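Local coordinates for protein light Chain (Clostridium botulinum, PDB 6BVD) that is the zinc metalloprotease light chain of a mosaic botulinum neurotoxin and, as in its relatives, probably cleaves a neuronal SNARE protein to block transmitter release, at residues I117-N122 and S299-V304; Q129-N134 and T306-I311; N154-G159 and G190-V195. All blocks are in the same frame, centred on the assembly; numbering follows the deposited sequence.

Interaction 1 of 3, residues I117-N122 and S299-V304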
loop_
_atom_site.group_PDB
_atom_site.type_symbol
_atom_site.label_atom_id
_atom_site.label_comp_id
_atom_site.label_asym_id
_atom_site.label_seq_id
_atom_site.Cartn_x
_atom_site.Cartn_y
_atom_site.Cartn_z
ATOM N N ILE A 117 3.710 -3.686 27.274
ATOM C CA ILE A 117 2.514 -4.067 28.031
ATOM C C ILE A 117 2.495 -3.475 29.477
ATOM O O ILE A 117 3.527 -3.306 30.122
ATOM C CB ILE A 117 2.409 -5.576 28.092
ATOM C CG1 ILE A 117 3.528 -6.123 28.959
ATOM C CG2 ILE A 117 2.446 -6.211 26.652
ATOM C CD1 ILE A 117 3.268 -7.565 29.403
ATOM N N PRO A 118 1.315 -3.146 30.003
ATOM C CA PRO A 118 1.271 -2.624 31.384
ATOM C C PRO A 118 1.799 -3.598 32.454
ATOM O O PRO A 118 1.709 -4.807 32.252
ATOM C CB PRO A 118 -0.215 -2.369 31.612
ATOM C CG PRO A 118 -0.760 -2.171 30.272
ATOM C CD PRO A 118 -0.005 -3.085 29.356
ATOM N N TYR A 119 2.377 -3.089 33.539
ATOM C CA TYR A 119 2.766 -3.934 34.668
ATOM C C TYR A 119 1.500 -4.534 35.271
ATOM O O TYR A 119 0.489 -3.845 35.350
ATOM C CB TYR A 119 3.532 -3.146 35.735
ATOM C CG TYR A 119 4.076 -4.016 36.866
ATOM C CD1 TYR A 119 5.288 -4.668 36.730
ATOM C CD2 TYR A 119 3.321 -4.268 38.021
ATOM C CE1 TYR A 119 5.788 -5.482 37.737
ATOM C CE2 TYR A 119 3.809 -5.105 39.015
ATOM C CZ TYR A 119 5.045 -5.707 38.869
ATOM O OH TYR A 119 5.555 -6.516 39.865
ATOM N N LEU A 120 1.575 -5.804 35.682
ATOM C CA LEU A 120 0.424 -6.498 36.315
ATOM C C LEU A 120 0.326 -6.116 37.806
ATOM O O LEU A 120 0.607 -6.908 38.723
ATOM C CB LEU A 120 0.529 -8.032 36.118
ATOM C CG LEU A 120 0.487 -8.503 34.648
ATOM C CD1 LEU A 120 0.626 -10.065 34.511
ATOM C CD2 LEU A 120 -0.740 -8.011 33.865
ATOM N N GLY A 121 -0.012 -4.854 38.061
ATOM C CA GLY A 121 -0.159 -4.412 39.434
ATOM C C GLY A 121 -0.100 -2.905 39.463
ATOM O O GLY A 121 0.265 -2.283 38.446
ATOM N N ASN A 122 -0.482 -2.328 40.595
ATOM C CA ASN A 122 -0.415 -0.878 40.743
ATOM C C ASN A 122 -0.280 -0.490 42.215
ATOM O O ASN A 122 -0.045 -1.357 43.073
ATOM C CB ASN A 122 -1.635 -0.224 40.093
ATOM C CG ASN A 122 -2.967 -0.715 40.688
ATOM O OD1 ASN A 122 -3.276 -0.444 41.832
ATOM N ND2 ASN A 122 -3.773 -1.391 39.876
ATOM N N SER A 299 11.870 -3.042 42.868
ATOM C CA SER A 299 11.736 -3.558 44.228
ATOM C C SER A 299 10.545 -4.511 44.375
ATOM O O SER A 299 10.621 -5.540 45.049
ATOM C CB SER A 299 11.612 -2.383 45.204
ATOM O OG SER A 299 11.658 -2.822 46.538
ATOM N N ARG A 300 9.435 -4.132 43.763
ATOM C CA ARG A 300 8.208 -4.904 43.805
ATOM C C ARG A 300 8.345 -6.200 42.979
ATOM O O ARG A 300 7.813 -7.244 43.352
ATOM C CB ARG A 300 7.047 -4.033 43.318
ATOM C CG ARG A 300 5.753 -4.757 43.152
ATOM C CD ARG A 300 4.805 -3.987 42.284
ATOM N NE ARG A 300 4.127 -2.945 43.036
ATOM C CZ ARG A 300 2.863 -2.997 43.436
ATOM N NH1 ARG A 300 2.099 -4.055 43.182
ATOM N NH2 ARG A 300 2.368 -1.969 44.103
ATOM N N LEU A 301 9.087 -6.133 41.878
ATOM C CA LEU A 301 9.308 -7.292 41.022
ATOM C C LEU A 301 10.134 -8.358 41.759
ATOM O O LEU A 301 10.015 -9.560 41.472
ATOM C CB LEU A 301 10.011 -6.864 39.702
ATOM C CG LEU A 301 10.206 -7.897 38.599
ATOM C CD1 LEU A 301 8.813 -8.383 38.108
ATOM C CD2 LEU A 301 10.992 -7.279 37.425
ATOM N N ASN A 302 10.971 -7.935 42.701
ATOM C CA ASN A 302 11.756 -8.900 43.505
ATOM C C ASN A 302 10.874 -9.703 44.481
ATOM O O ASN A 302 11.286 -10.759 44.988
ATOM C CB ASN A 302 12.850 -8.189 44.289
ATOM C CG ASN A 302 14.018 -7.762 43.401
ATOM O OD1 ASN A 302 14.453 -8.523 42.551
ATOM N ND2 ASN A 302 14.520 -6.543 43.599
ATOM N N LYS A 303 9.662 -9.212 44.701
ATOM C CA LYS A 303 8.754 -9.838 45.655
ATOM C C LYS A 303 7.697 -10.755 45.023
ATOM O O LYS A 303 7.019 -11.489 45.738
ATOM C CB LYS A 303 8.048 -8.749 46.480
ATOM C CG LYS A 303 8.993 -7.858 47.293
ATOM C CD LYS A 303 8.210 -6.830 48.103
ATOM C CE LYS A 303 9.104 -6.067 49.072
ATOM N NZ LYS A 303 10.187 -5.281 48.386
ATOM N N VAL A 304 7.544 -10.719 43.709
ATOM C CA VAL A 304 6.445 -11.430 43.076
ATOM C C VAL A 304 6.627 -12.958 43.144
ATOM O O VAL A 304 7.669 -13.474 42.743
ATOM C CB VAL A 304 6.263 -10.989 41.619
ATOM C CG1 VAL A 304 5.315 -11.937 40.876
ATOM C CG2 VAL A 304 5.767 -9.538 41.552
HETATM O O HOH W 1 3.673 -6.743 41.887
#
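Tyr119 sends its phenol toward the last turn of helix 280-301 and the loop after it, where Arg300 and Leu301 of the helix and Val304 of the loop gather round the hydroxyl. This is the tight part. The CA-CB bond of Tyr119 already points toward 299-304, and CG is anti to the backbone N (chi1 -174°). Tyr119 OH lies 3.5 Å from Val304 CG2, the two side chains running antiparallel past one another. Arg300 CD is 3.6 Å from Tyr119 CE2, while Leu301 CD1 comes in at the ring edge, 4.2 Å from Tyr119 CE1.

The polar side is looser. The Arg300 guanidinium is turned 80° from the phenol plane, and Asn122 CA lies over one of its faces. Arg300 NH2 approaches Asn122 O to 2.7 Å, yet the N-H...O angle of 117° makes this a weak bond. A water at the edge of both flat groups sits 2.8 Å from Tyr119 OH and accepts a weak bond from Arg300 NH1 at 3.4 Å.

The contact thus packs the loop between helix 104-115 and strand 129-130, with its inverse gamma turn centred on Leu120, against the last turn of a long helix of the clostridial neurotoxin protease fold.

Interaction 2 of 3, residues Q129-N134 and T306-I311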
loop_
_atom_site.group_PDB
_atom_site.type_symbol
_atom_site.label_atom_id
_atom_site.label_comp_id
_atom_site.label_asym_id
_atom_site.label_seq_id
_atom_site.Cartn_x
_atom_site.Cartn_y
_atom_site.Cartn_z
ATOM N N GLN A 129 2.222 -10.158 44.154
ATOM C CA GLN A 129 1.294 -10.743 43.206
ATOM C C GLN A 129 1.327 -10.038 41.868
ATOM O O GLN A 129 1.382 -8.802 41.825
ATOM C CB GLN A 129 -0.109 -10.678 43.792
ATOM C CG GLN A 129 -1.096 -11.639 43.218
ATOM C CD GLN A 129 -2.435 -11.551 43.919
ATOM O OE1 GLN A 129 -2.882 -10.468 44.292
ATOM N NE2 GLN A 129 -3.092 -12.694 44.087
ATOM N N PHE A 130 1.361 -10.819 40.791
ATOM C CA PHE A 130 1.002 -10.321 39.460
ATOM C C PHE A 130 -0.521 -10.286 39.391
ATOM O O PHE A 130 -1.176 -11.342 39.408
ATOM C CB PHE A 130 1.559 -11.204 38.331
ATOM C CG PHE A 130 2.986 -10.878 37.929
ATOM C CD1 PHE A 130 3.523 -9.607 38.138
ATOM C CD2 PHE A 130 3.796 -11.864 37.377
ATOM C CE1 PHE A 130 4.866 -9.335 37.783
ATOM C CE2 PHE A 130 5.115 -11.604 37.013
ATOM C CZ PHE A 130 5.652 -10.330 37.208
ATOM N N THR A 131 -1.091 -9.083 39.349
ATOM C CA THR A 131 -2.537 -8.910 39.365
ATOM C C THR A 131 -3.137 -8.645 37.968
ATOM O O THR A 131 -2.846 -7.632 37.305
ATOM C CB THR A 131 -2.910 -7.783 40.333
ATOM O OG1 THR A 131 -2.468 -8.158 41.638
ATOM C CG2 THR A 131 -4.392 -7.559 40.353
ATOM N N THR A 132 -3.987 -9.570 37.536
ATOM C CA THR A 132 -4.574 -9.530 36.215
ATOM C C THR A 132 -6.057 -9.166 36.256
ATOM O O THR A 132 -6.635 -8.849 35.246
ATOM C CB THR A 132 -4.457 -10.889 35.495
ATOM O OG1 THR A 132 -5.249 -11.853 36.193
ATOM C CG2 THR A 132 -3.025 -11.343 35.444
ATOM N N ASN A 133 -6.689 -9.204 37.415
ATOM C CA ASN A 133 -8.145 -9.202 37.398
ATOM C C ASN A 133 -8.762 -7.852 37.722
ATOM O O ASN A 133 -9.559 -7.725 38.666
ATOM C CB ASN A 133 -8.687 -10.259 38.373
ATOM C CG ASN A 133 -8.156 -10.076 39.775
ATOM O OD1 ASN A 133 -7.110 -9.462 39.993
ATOM N ND2 ASN A 133 -8.891 -10.595 40.747
ATOM N N ASN A 134 -8.347 -6.813 37.000
ATOM C CA ASN A 134 -9.065 -5.555 37.078
ATOM C C ASN A 134 -8.958 -4.777 35.743
ATOM O O ASN A 134 -8.184 -5.159 34.834
ATOM C CB ASN A 134 -8.577 -4.724 38.265
ATOM C CG ASN A 134 -7.136 -4.278 38.131
ATOM O OD1 ASN A 134 -6.809 -3.497 37.238
ATOM N ND2 ASN A 134 -6.277 -4.704 39.063
ATOM N N THR A 306 3.430 -14.984 42.962
ATOM C CA THR A 306 2.159 -15.572 42.559
ATOM C C THR A 306 1.406 -14.688 41.570
ATOM O O THR A 306 1.763 -13.515 41.364
ATOM C CB THR A 306 1.273 -15.865 43.812
ATOM O OG1 THR A 306 0.215 -16.758 43.465
ATOM C CG2 THR A 306 0.709 -14.600 44.403
ATOM N N ALA A 307 0.352 -15.226 40.960
ATOM C CA ALA A 307 -0.413 -14.458 39.983
ATOM C C ALA A 307 -1.882 -14.732 40.191
ATOM O O ALA A 307 -2.216 -15.757 40.757
ATOM C CB ALA A 307 -0.005 -14.811 38.575
ATOM N N THR A 308 -2.756 -13.826 39.741
ATOM C CA THR A 308 -4.198 -14.043 39.871
ATOM C C THR A 308 -4.760 -14.843 38.705
ATOM O O THR A 308 -5.966 -15.036 38.611
ATOM C CB THR A 308 -4.988 -12.726 39.962
ATOM O OG1 THR A 308 -4.771 -11.940 38.773
ATOM C CG2 THR A 308 -4.589 -11.958 41.193
ATOM N N ALA A 309 -3.896 -15.312 37.818
ATOM C CA ALA A 309 -4.355 -16.127 36.709
ATOM C C ALA A 309 -3.311 -17.156 36.383
ATOM O O ALA A 309 -2.163 -17.062 36.833
ATOM C CB ALA A 309 -4.660 -15.272 35.481
ATOM N N LEU A 310 -3.698 -18.126 35.574
ATOM C CA LEU A 310 -2.751 -19.117 35.097
ATOM C C LEU A 310 -1.871 -18.500 34.007
ATOM O O LEU A 310 -2.098 -18.714 32.818
ATOM C CB LEU A 310 -3.485 -20.348 34.567
ATOM C CG LEU A 310 -4.455 -20.968 35.579
ATOM C CD1 LEU A 310 -5.468 -21.892 34.901
ATOM C CD2 LEU A 310 -3.664 -21.713 36.647
ATOM N N ILE A 311 -0.875 -17.722 34.425
ATOM C CA ILE A 311 0.090 -17.150 33.501
ATOM C C ILE A 311 1.442 -17.656 33.905
ATOM O O ILE A 311 1.626 -18.096 35.034
ATOM C CB ILE A 311 0.104 -15.603 33.539
ATOM C CG1 ILE A 311 0.479 -15.115 34.944
ATOM C CG2 ILE A 311 -1.225 -15.072 33.121
ATOM C CD1 ILE A 311 0.626 -13.587 35.087
#
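Phe130 and Ala307 face each other in a short parallel beta ladder, a two-strand sheet made by 129-130 and 306-307 and lying apart from the larger sheets of the protease.

Backbone hydrogen bonds define it. Phe130 N donates to Thr306 O at 2.8 Å, with an N-H...O angle of 165°. Thr308 N returns a bond to Phe130 O at 3.0 Å, nearly along the C=O axis, the C=O...N angle being 174°. Phe130 is therefore gripped through both its N and its O, as expected of a residue bridging to a parallel neighbour. Ala307 CA adds a CA-H...O contact to the same Phe130 O at 3.3 Å.

Apolar contacts lie on both faces. On the side of Phe130 and Ala307, their CB atoms are 3.9 Å apart. An inverse gamma turn centred on Leu310 brings the chain round, and Ile311 CD1 reaches to 4.1 Å from Phe130 CB; the phenyl ring itself leads away to pack on helix 313-323. On the opposite face, Gln129 CG rests 3.7 Å from Thr306 CG2, and Gln129 CD is 3.5 Å from Thr308 CG2.

Beyond the ladder, the polar link across the segments is a pair of threonine hydroxyls. Thr308 OG1 stands between its own backbone N and carbonyl carbon (chi1 60°), and it shares a hydrogen bond with Thr132 OG1 at 2.6 Å.

Interaction 3 of 3, residues N154-G159 and G190-V195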
loop_
_atom_site.group_PDB
_atom_site.type_symbol
_atom_site.label_atom_id
_atom_site.label_comp_id
_atom_site.label_asym_id
_atom_site.label_seq_id
_atom_site.Cartn_x
_atom_site.Cartn_y
_atom_site.Cartn_z
ATOM N N ASN A 154 -3.223 -3.435 25.025
ATOM C CA ASN A 154 -2.585 -2.173 25.415
ATOM C C ASN A 154 -3.430 -0.944 25.057
ATOM O O ASN A 154 -3.308 0.109 25.688
ATOM C CB ASN A 154 -1.177 -2.047 24.730
ATOM C CG ASN A 154 -0.183 -3.119 25.198
ATOM O OD1 ASN A 154 -0.376 -3.800 26.241
ATOM N ND2 ASN A 154 0.919 -3.263 24.444
ATOM N N LEU A 155 -4.258 -1.049 24.034
ATOM C CA LEU A 155 -4.896 0.139 23.472
ATOM C C LEU A 155 -6.231 -0.170 22.792
ATOM O O LEU A 155 -6.352 -1.122 22.041
ATOM C CB LEU A 155 -3.942 0.814 22.430
ATOM C CG LEU A 155 -4.563 1.942 21.599
ATOM C CD1 LEU A 155 -5.029 3.133 22.422
ATOM C CD2 LEU A 155 -3.502 2.417 20.511
ATOM N N ILE A 156 -7.228 0.663 23.061
ATOM C CA ILE A 156 -8.505 0.593 22.387
ATOM C C ILE A 156 -8.803 1.952 21.779
ATOM O O ILE A 156 -8.848 2.969 22.491
ATOM C CB ILE A 156 -9.633 0.198 23.366
ATOM C CG1 ILE A 156 -9.302 -1.159 24.011
ATOM C CG2 ILE A 156 -10.979 0.216 22.641
ATOM C CD1 ILE A 156 -10.264 -1.549 25.115
ATOM N N ILE A 157 -9.022 1.964 20.469
ATOM C CA ILE A 157 -9.300 3.186 19.713
ATOM C C ILE A 157 -10.756 3.245 19.367
ATOM O O ILE A 157 -11.276 2.285 18.836
ATOM C CB ILE A 157 -8.486 3.270 18.382
ATOM C CG1 ILE A 157 -6.966 3.145 18.647
ATOM C CG2 ILE A 157 -8.847 4.615 17.642
ATOM C CD1 ILE A 157 -6.075 3.001 17.308
ATOM N N TRP A 158 -11.411 4.352 19.715
ATOM C CA TRP A 158 -12.794 4.661 19.345
ATOM C C TRP A 158 -12.867 5.796 18.315
ATOM O O TRP A 158 -11.932 6.581 18.182
ATOM C CB TRP A 158 -13.599 5.139 20.557
ATOM C CG TRP A 158 -13.692 4.217 21.690
ATOM C CD1 TRP A 158 -12.715 3.901 22.572
ATOM C CD2 TRP A 158 -14.882 3.543 22.138
ATOM N NE1 TRP A 158 -13.212 3.029 23.524
ATOM C CE2 TRP A 158 -14.534 2.803 23.274
ATOM C CE3 TRP A 158 -16.187 3.498 21.670
ATOM C CZ2 TRP A 158 -15.473 2.028 23.989
ATOM C CZ3 TRP A 158 -17.114 2.700 22.346
ATOM C CH2 TRP A 158 -16.738 1.964 23.481
ATOM N N GLY A 159 -14.025 5.932 17.679
ATOM C CA GLY A 159 -14.356 7.114 16.888
ATOM C C GLY A 159 -14.521 8.327 17.781
ATOM O O GLY A 159 -14.373 8.221 18.982
ATOM N N GLY A 190 1.788 1.770 34.030
ATOM C CA GLY A 190 1.106 1.818 32.757
ATOM C C GLY A 190 -0.293 1.253 32.905
ATOM O O GLY A 190 -0.646 0.692 33.948
ATOM N N SER A 191 -1.122 1.410 31.887
ATOM C CA SER A 191 -2.458 0.783 31.920
ATOM C C SER A 191 -2.919 0.662 30.505
ATOM O O SER A 191 -2.269 1.227 29.596
ATOM C CB SER A 191 -3.468 1.616 32.739
ATOM O OG SER A 191 -3.866 2.778 32.032
ATOM N N ILE A 192 -4.020 -0.060 30.293
ATOM C CA ILE A 192 -4.723 0.000 29.034
ATOM C C ILE A 192 -4.956 1.463 28.683
ATOM O O ILE A 192 -5.349 2.250 29.549
ATOM C CB ILE A 192 -6.063 -0.736 29.102
ATOM C CG1 ILE A 192 -5.837 -2.255 29.197
ATOM C CG2 ILE A 192 -6.820 -0.547 27.827
ATOM C CD1 ILE A 192 -7.149 -3.008 29.648
ATOM N N MET A 193 -4.722 1.836 27.416
ATOM C CA MET A 193 -4.929 3.221 27.000
ATOM C C MET A 193 -6.146 3.295 26.113
ATOM O O MET A 193 -6.595 2.289 25.592
ATOM C CB MET A 193 -3.658 3.795 26.315
ATOM C CG MET A 193 -2.437 3.799 27.273
ATOM S SD MET A 193 -2.648 4.849 28.789
ATOM C CE MET A 193 -2.674 6.527 28.082
ATOM N N THR A 194 -6.739 4.483 26.049
ATOM C CA THR A 194 -7.888 4.796 25.216
ATOM C C THR A 194 -7.517 5.941 24.267
ATOM O O THR A 194 -6.950 6.958 24.735
ATOM C CB THR A 194 -9.109 5.269 26.052
ATOM O OG1 THR A 194 -9.313 4.397 27.168
ATOM C CG2 THR A 194 -10.375 5.335 25.216
ATOM N N VAL A 195 -7.879 5.818 22.987
ATOM C CA VAL A 195 -7.834 6.972 22.059
ATOM C C VAL A 195 -9.194 7.244 21.397
ATOM O O VAL A 195 -9.870 6.335 20.982
ATOM C CB VAL A 195 -6.780 6.775 20.946
ATOM C CG1 VAL A 195 -6.917 7.867 19.866
ATOM C CG2 VAL A 195 -5.385 6.788 21.551
#
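Thr194 CG2 approaches the Trp158 indole obliquely, 3.8 Å from Trp158 CD1, and Val195 O lies at the ring edge, near its plane. The rings of Tyr52 and Phe36 meet the indole edge-to-face, and Ile48 of strand 45-48 also touches this side chain.

Between the backbones runs a regular parallel ladder. Met193 N donates to Asn154 O at 2.8 Å, and Ile156 N to Met193 O at 3.1 Å. Val195 N then donates to Ile156 O at 3.0 Å, and Trp158 N closes the series on Val195 O at 2.8 Å. Each N-H...O angle exceeds 160°. The last donor sits almost straight off its carbonyl (C=O...N 173°), whereas the first three are tilted from the carbonyl plane.

Leu155, Ile157, Met193 and Val195 share one face, and Ile156 and Thr194 occupy the other. Leu155 CD1, placed by a chi2 of 62°, lies 3.8 Å from Val195 CG2. Ile157 CG1 comes within 4.3 Å of Val195 CB. Helix 222-237 covers this face, with Leu230 on Leu155 and Val233 on both Met193 and Val195. It bears the HExxH histidines His228 and His232 that bind zinc; the side chain of Val195 is about 10 Å from the ion.

Ile156 spends both backbone polar groups on 193-195, while Leu155 and Ile157 make backbone bonds to Asn44, Trp46 and Ile48, in and just before strand 45-48. The chemistry thus implies a mid-sheet strand whose buried peptides are paired on alternate sides, leaving an apolar face for the zinc-binding helix.

How the interactions relate
Interaction 3 is the core contact, about 8 Å from the centre of the chain, whereas interactions 1 and 2 lie about 25 and 27 Å out. Interactions 1 and 2 form one neighbourhood: Leu120 O probably accepts a hydrogen bond from Thr131 N at 2.8 Å, Val304 CG1 packs on Phe130 CD2, and strand 306-307 is the next element after helix 280-301. Interaction 1 is buried yet relies on side-chain packing, one weak side-chain-to-backbone bond and a water; interaction 2 is partly exposed and mixes a brief ladder with hydroxyls; interaction 3 is backbone pairing with apolar packing. Pro118 also touches Asn154 and Ser191, loop residues leading into the central strands; interactions 2 and 3 do not touch.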